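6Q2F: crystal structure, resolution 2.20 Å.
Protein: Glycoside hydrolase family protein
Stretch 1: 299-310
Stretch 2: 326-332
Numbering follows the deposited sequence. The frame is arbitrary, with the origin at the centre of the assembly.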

ATOM      1  N   ASP A 299      21.940  21.441  39.378  1.00104.90           N
ATOM      2  CA  ASP A 299      21.968  22.733  40.050  1.00107.06           C
ATOM      3  C   ASP A 299      20.754  23.593  39.906  1.00 94.31           C
ATOM      4  O   ASP A 299      20.630  24.575  40.592  1.00 98.37           O
ATOM      5  CB  ASP A 299      23.123  23.545  39.494  1.00116.35           C
ATOM      6  CG  ASP A 299      24.439  23.007  39.928  1.00123.31           C
ATOM      7  OD1 ASP A 299      24.579  22.778  41.146  1.00123.33           O
ATOM      8  OD2 ASP A 299      25.318  22.807  39.058  1.00125.27           O
ATOM      9  N   GLY A 300      19.858  23.237  39.019  1.00 85.50           N
ATOM     10  CA  GLY A 300      18.694  24.045  38.799  1.00 80.33           C
ATOM     11  C   GLY A 300      18.910  24.946  37.620  1.00 86.96           C
ATOM     12  O   GLY A 300      17.965  25.545  37.149  1.00 81.94           O
ATOM     13  N   LYS A 301      20.143  25.058  37.139  1.00 92.89           N
ATOM     14  CA  LYS A 301      20.363  25.852  35.942  1.00 95.10           C
ATOM     15  C   LYS A 301      21.229  25.185  34.886  1.00102.57           C
ATOM     16  O   LYS A 301      21.270  25.638  33.755  1.00 99.83           O
ATOM     17  CB  LYS A 301      20.990  27.194  36.326  1.00 95.59           C
ATOM     18  N   THR A 302      21.908  24.106  35.245  1.00109.87           N
ATOM     19  CA  THR A 302      22.739  23.387  34.289  1.00111.78           C
ATOM     20  C   THR A 302      21.939  22.124  33.958  1.00106.38           C
ATOM     21  O   THR A 302      21.520  21.444  34.880  1.00105.83           O
ATOM     22  CB  THR A 302      24.102  22.959  34.885  1.00114.99           C
ATOM     23  OG1 THR A 302      23.928  22.115  36.026  1.00120.68           O
ATOM     24  CG2 THR A 302      24.927  24.174  35.270  1.00111.76           C
ATOM     25  N   TRP A 303      21.724  21.811  32.676  1.00101.14           N
ATOM     26  CA  TRP A 303      20.918  20.655  32.317  1.00 96.45           C
ATOM     27  C   TRP A 303      21.712  19.673  31.471  1.00 95.28           C
ATOM     28  O   TRP A 303      22.443  20.071  30.559  1.00101.00           O
ATOM     29  CB  TRP A 303      19.665  21.091  31.562  1.00 95.24           C
ATOM     30  CG  TRP A 303      18.716  21.811  32.438  1.00 99.45           C
ATOM     31  CD1 TRP A 303      18.775  21.895  33.790  1.00100.12           C
ATOM     32  CD2 TRP A 303      17.569  22.563  32.038  1.00102.02           C
ATOM     33  NE1 TRP A 303      17.728  22.648  34.269  1.00 97.49           N
ATOM     34  CE2 TRP A 303      16.970  23.068  33.211  1.00100.82           C
ATOM     35  CE3 TRP A 303      16.986  22.857  30.802  1.00100.05           C
ATOM     36  CZ2 TRP A 303      15.822  23.848  33.187  1.00101.27           C
ATOM     37  CZ3 TRP A 303      15.844  23.634  30.780  1.00101.37           C
ATOM     38  CH2 TRP A 303      15.273  24.122  31.968  1.00102.83           C
ATOM     39  N   THR A 304      21.554  18.395  31.777  1.00 88.43           N
ATOM     40  CA  THR A 304      22.138  17.321  30.980  1.00 81.76           C
ATOM     41  C   THR A 304      20.995  16.440  30.496  1.00 81.20           C
ATOM     42  O   THR A 304      20.315  15.802  31.325  1.00 77.26           O
ATOM     43  CB  THR A 304      23.149  16.515  31.800  1.00 79.18           C
ATOM     44  OG1 THR A 304      22.457  15.656  32.714  1.00 91.56           O
ATOM     45  CG2 THR A 304      24.051  17.446  32.598  1.00 66.43           C
ATOM     46  N   PRO A 305      20.714  16.393  29.193  1.00 85.04           N
ATOM     47  CA  PRO A 305      19.602  15.565  28.711  1.00 83.32           C
ATOM     48  C   PRO A 305      19.791  14.095  29.068  1.00 80.30           C
ATOM     49  O   PRO A 305      20.889  13.542  28.970  1.00 81.56           O
ATOM     50  CB  PRO A 305      19.614  15.792  27.192  1.00 82.10           C
ATOM     51  CG  PRO A 305      20.948  16.400  26.885  1.00 80.89           C
ATOM     52  CD  PRO A 305      21.325  17.180  28.109  1.00 83.23           C
ATOM     53  N   ILE A 306      18.699  13.474  29.506  1.00 78.12           N
ATOM     54  CA  ILE A 306      18.696  12.053  29.839  1.00 68.35           C
ATOM     55  C   ILE A 306      18.318  11.208  28.632  1.00 65.63           C
ATOM     56  O   ILE A 306      19.049  10.290  28.250  1.00 67.88           O
ATOM     57  CB  ILE A 306      17.743  11.800  31.029  1.00 62.05           C
ATOM     58  CG1 ILE A 306      18.285  12.474  32.293  1.00 60.61           C
ATOM     59  CG2 ILE A 306      17.539  10.313  31.246  1.00 58.86           C
ATOM     60  CD1 ILE A 306      17.347  12.411  33.484  1.00 61.29           C
ATOM     61  N   LYS A 307      17.184  11.526  28.009  1.00 59.59           N
ATOM     62  CA  LYS A 307      16.643  10.768  26.890  1.00 59.21           C
ATOM     63  C   LYS A 307      15.466  11.543  26.319  1.00 62.09           C
ATOM     64  O   LYS A 307      14.805  12.298  27.034  1.00 60.54           O
ATOM     65  CB  LYS A 307      16.191   9.363  27.323  1.00 62.52           C
ATOM     66  CG  LYS A 307      15.791   8.438  26.174  1.00 67.20           C
ATOM     67  CD  LYS A 307      15.377   7.075  26.688  1.00 71.29           C
ATOM     68  CE  LYS A 307      15.854   5.961  25.777  1.00 71.82           C
ATOM     69  NZ  LYS A 307      15.811   4.665  26.504  1.00 73.26           N
ATOM     70  N   ALA A 308      15.220  11.356  25.027  1.00 63.42           N
ATOM     71  CA  ALA A 308      14.071  11.963  24.374  1.00 62.55           C
ATOM     72  C   ALA A 308      12.858  11.044  24.471  1.00 61.61           C
ATOM     73  O   ALA A 308      12.977   9.835  24.686  1.00 65.27           O
ATOM     74  CB  ALA A 308      14.375  12.279  22.908  1.00 59.79           C
ATOM     75  N   LEU A 309      11.679  11.639  24.305  1.00 62.28           N
ATOM     76  CA  LEU A 309      10.412  10.918  24.370  1.00 62.17           C
ATOM     77  C   LEU A 309       9.609  11.237  23.119  1.00 60.16           C
ATOM     78  O   LEU A 309       9.121  12.362  22.971  1.00 65.53           O
ATOM     79  CB  LEU A 309       9.609  11.303  25.616  1.00 61.36           C
ATOM     80  CG  LEU A 309      10.169  11.003  27.007  1.00 59.49           C
ATOM     81  CD1 LEU A 309      11.061  12.128  27.500  1.00 63.15           C
ATOM     82  CD2 LEU A 309       9.039  10.749  27.987  1.00 63.14           C
ATOM     83  N   GLU A 310       9.463  10.260  22.223  1.00 54.69           N
ATOM     84  CA  GLU A 310       8.480  10.408  21.157  1.00 59.36           C
ATOM     85  C   GLU A 310       7.089  10.337  21.764  1.00 58.93           C
ATOM     86  O   GLU A 310       6.783   9.418  22.531  1.00 62.56           O
ATOM     87  CB  GLU A 310       8.643   9.330  20.089  1.00 59.23           C
ATOM     88  CG  GLU A 310       9.499   9.741  18.897  1.00 69.09           C
ATOM     89  CD  GLU A 310       9.228   8.888  17.667  1.00 77.86           C
ATOM     90  OE1 GLU A 310       8.144   9.038  17.059  1.00 77.31           O
ATOM     91  OE2 GLU A 310      10.095   8.060  17.316  1.00 83.67           O
ATOM     92  N   ALA A 326      17.508  16.985  42.044  1.00 89.08           N
ATOM     93  CA  ALA A 326      16.344  17.582  42.674  1.00 81.64           C
ATOM     94  C   ALA A 326      15.506  18.373  41.687  1.00 77.17           C
ATOM     95  O   ALA A 326      14.498  18.969  42.082  1.00 83.90           O
ATOM     96  CB  ALA A 326      16.769  18.487  43.833  1.00 82.75           C
ATOM     97  N   HIS A 327      15.896  18.402  40.416  1.00 72.12           N
ATOM     98  CA  HIS A 327      15.156  19.149  39.413  1.00 70.54           C
ATOM     99  C   HIS A 327      15.091  18.329  38.134  1.00 74.39           C
ATOM    100  O   HIS A 327      16.118  17.861  37.635  1.00 69.85           O
ATOM    101  CB  HIS A 327      15.807  20.512  39.151  1.00 70.09           C
ATOM    102  CG  HIS A 327      16.372  21.158  40.378  1.00 74.62           C
ATOM    103  ND1 HIS A 327      15.704  22.136  41.082  1.00 77.58           N
ATOM    104  CD2 HIS A 327      17.542  20.959  41.031  1.00 77.44           C
ATOM    105  CE1 HIS A 327      16.438  22.513  42.113  1.00 80.26           C
ATOM    106  NE2 HIS A 327      17.557  21.812  42.106  1.00 78.32           N
ATOM    107  N   PHE A 328      13.883  18.156  37.614  1.00 75.58           N
ATOM    108  CA  PHE A 328      13.659  17.445  36.368  1.00 76.22           C
ATOM    109  C   PHE A 328      12.734  18.277  35.499  1.00 77.98           C
ATOM    110  O   PHE A 328      11.723  18.797  35.984  1.00 79.89           O
ATOM    111  CB  PHE A 328      13.067  16.059  36.623  1.00 73.09           C
ATOM    112  CG  PHE A 328      14.035  15.100  37.238  1.00 65.49           C
ATOM    113  CD1 PHE A 328      14.154  14.999  38.610  1.00 62.85           C
ATOM    114  CD2 PHE A 328      14.835  14.305  36.440  1.00 64.28           C
ATOM    115  CE1 PHE A 328      15.050  14.117  39.172  1.00 67.30           C
ATOM    116  CE2 PHE A 328      15.730  13.424  36.996  1.00 63.88           C
ATOM    117  CZ  PHE A 328      15.840  13.332  38.364  1.00 65.05           C
ATOM    118  N   ARG A 329      13.092  18.416  34.225  1.00 75.28           N
ATOM    119  CA  ARG A 329      12.341  19.222  33.278  1.00 72.11           C
ATOM    120  C   ARG A 329      11.875  18.332  32.134  1.00 72.72           C
ATOM    121  O   ARG A 329      12.643  17.505  31.628  1.00 71.54           O
ATOM    122  CB  ARG A 329      13.186  20.385  32.741  1.00 68.64           C
ATOM    123  N   LEU A 330      10.613  18.487  31.751  1.00 69.06           N
ATOM    124  CA  LEU A 330      10.102  17.961  30.494  1.00 62.41           C
ATOM    125  C   LEU A 330      10.041  19.126  29.521  1.00 70.92           C
ATOM    126  O   LEU A 330       9.243  20.050  29.704  1.00 69.59           O
ATOM    127  CB  LEU A 330       8.725  17.328  30.666  1.00 60.19           C
ATOM    128  CG  LEU A 330       8.079  16.904  29.346  1.00 60.19           C
ATOM    129  CD1 LEU A 330       8.760  15.667  28.797  1.00 60.66           C
ATOM    130  CD2 LEU A 330       6.562  16.695  29.479  1.00 58.43           C
ATOM    131  N   VAL A 331      10.888  19.090  28.497  1.00 68.13           N
ATOM    132  CA  VAL A 331      10.965  20.149  27.501  1.00 62.85           C
ATOM    133  C   VAL A 331      10.279  19.663  26.236  1.00 70.38           C
ATOM    134  O   VAL A 331      10.551  18.553  25.760  1.00 75.44           O
ATOM    135  CB  VAL A 331      12.424  20.544  27.224  1.00 62.60           C
ATOM    136  CG1 VAL A 331      12.489  21.595  26.130  1.00 63.50           C
ATOM    137  CG2 VAL A 331      13.071  21.065  28.492  1.00 61.32           C
ATOM    138  N   LEU A 332       9.394  20.490  25.688  1.00 76.36           N
ATOM    139  CA  LEU A 332       8.572  20.121  24.537  1.00 78.45           C
ATOM    140  C   LEU A 332       9.056  20.870  23.294  1.00 83.52           C
ATOM    141  O   LEU A 332       8.453  21.850  22.851  1.00 90.80           O
ATOM    142  CB  LEU A 332       7.090  20.401  24.839  1.00 75.59           C
ATOM    143  CG  LEU A 332       6.291  19.187  25.332  1.00 74.71           C
ATOM    144  CD1 LEU A 332       7.014  18.524  26.468  1.00 76.59           C
ATOM    145  CD2 LEU A 332       4.904  19.589  25.789  1.00 68.07           C
TER

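The two stretches meet in a sparse, side-chain-mediated contact, almost wholly apolar and van der Waals in character, in which a glycine lies over a histidine ring at one end and a short series of hydrophobic pairs continues along the strands. No hydrogen bond crosses between the modelled atoms, and the strands are not paired in a common sheet: the axes of 303-308 and 327-331 approach no closer than 9.1 Å, with an angle of 63° between their N-to-C directions. The backbones come nearest at Gly300 and His327, whose CA atoms are 6.1 Å apart, whereas Leu309 CA and Leu330 CA are separated by 9.3 Å. In all, 282 Å² is buried, counting both sides.

His327 contributes the largest area of any residue, 48 Å². Its CA-to-CB bond points toward the first stretch, and with chi1 at -37° and chi2 at -99° the imidazole presents one face to Gly300. Gly300 CA lies 4.0 Å from the centroid of the His327 ring and only 9° off the ring normal, a CH-pi contact, while Gly300 N is 3.8 Å from His327 CD2 over the same ring. Glycine suits this position because at phi/psi of 97/-12° a CB would be jammed against the carbonyl oxygen of Asp299; an ideal CB would stand 3.7 Å from His327 CE1, near enough for contact but no clash, so the requirement comes from the backbone. The histidine is further anchored through ND1, which is hydrogen-bonded elsewhere in the structure. Within the preceding loop, a weak hydrogen bond from Thr302 OG1 to Asp299 OD2, 3.4 Å long, links the two ends of the turn around Gly300.

Further along, Trp303 points toward the second stretch and gives 45 Å² to the contact. Its broad indole spans the wide gap between the backbones: Trp303 CH2 reaches to 4.3 Å from Arg329 CB, which lies over one face of the ring, and Trp303 CZ3 is 4.4 Å from Val331 CG2. Arg329 and Val331, two residues apart on an extended strand, both point toward the first stretch and so can both meet the same indole. The arginine is modelled only to CB, so the contact described here involves none of its guanidinium.

Phe328 and Leu330 alternate with these residues and start out away from the first stretch, but the ends of their side chains come nearer. Ile306, with chi1 m and chi2 t, extends its CD1 to 4.0 Å from Phe328 CE2, meeting the phenyl ring at its edge, near the ring plane. At Leu309, also directed toward the second stretch, CD1 lies 4.4 Å from Leu330 CD1. Leu309 and Leu330 are both buried, an environment that favours branched aliphatic side chains. By contrast, Thr304, Pro305, Lys307 and Ala308 make no contact with the second stretch, leaving Trp303, Ile306 and Leu309 to carry the apolar part of the contact from this side.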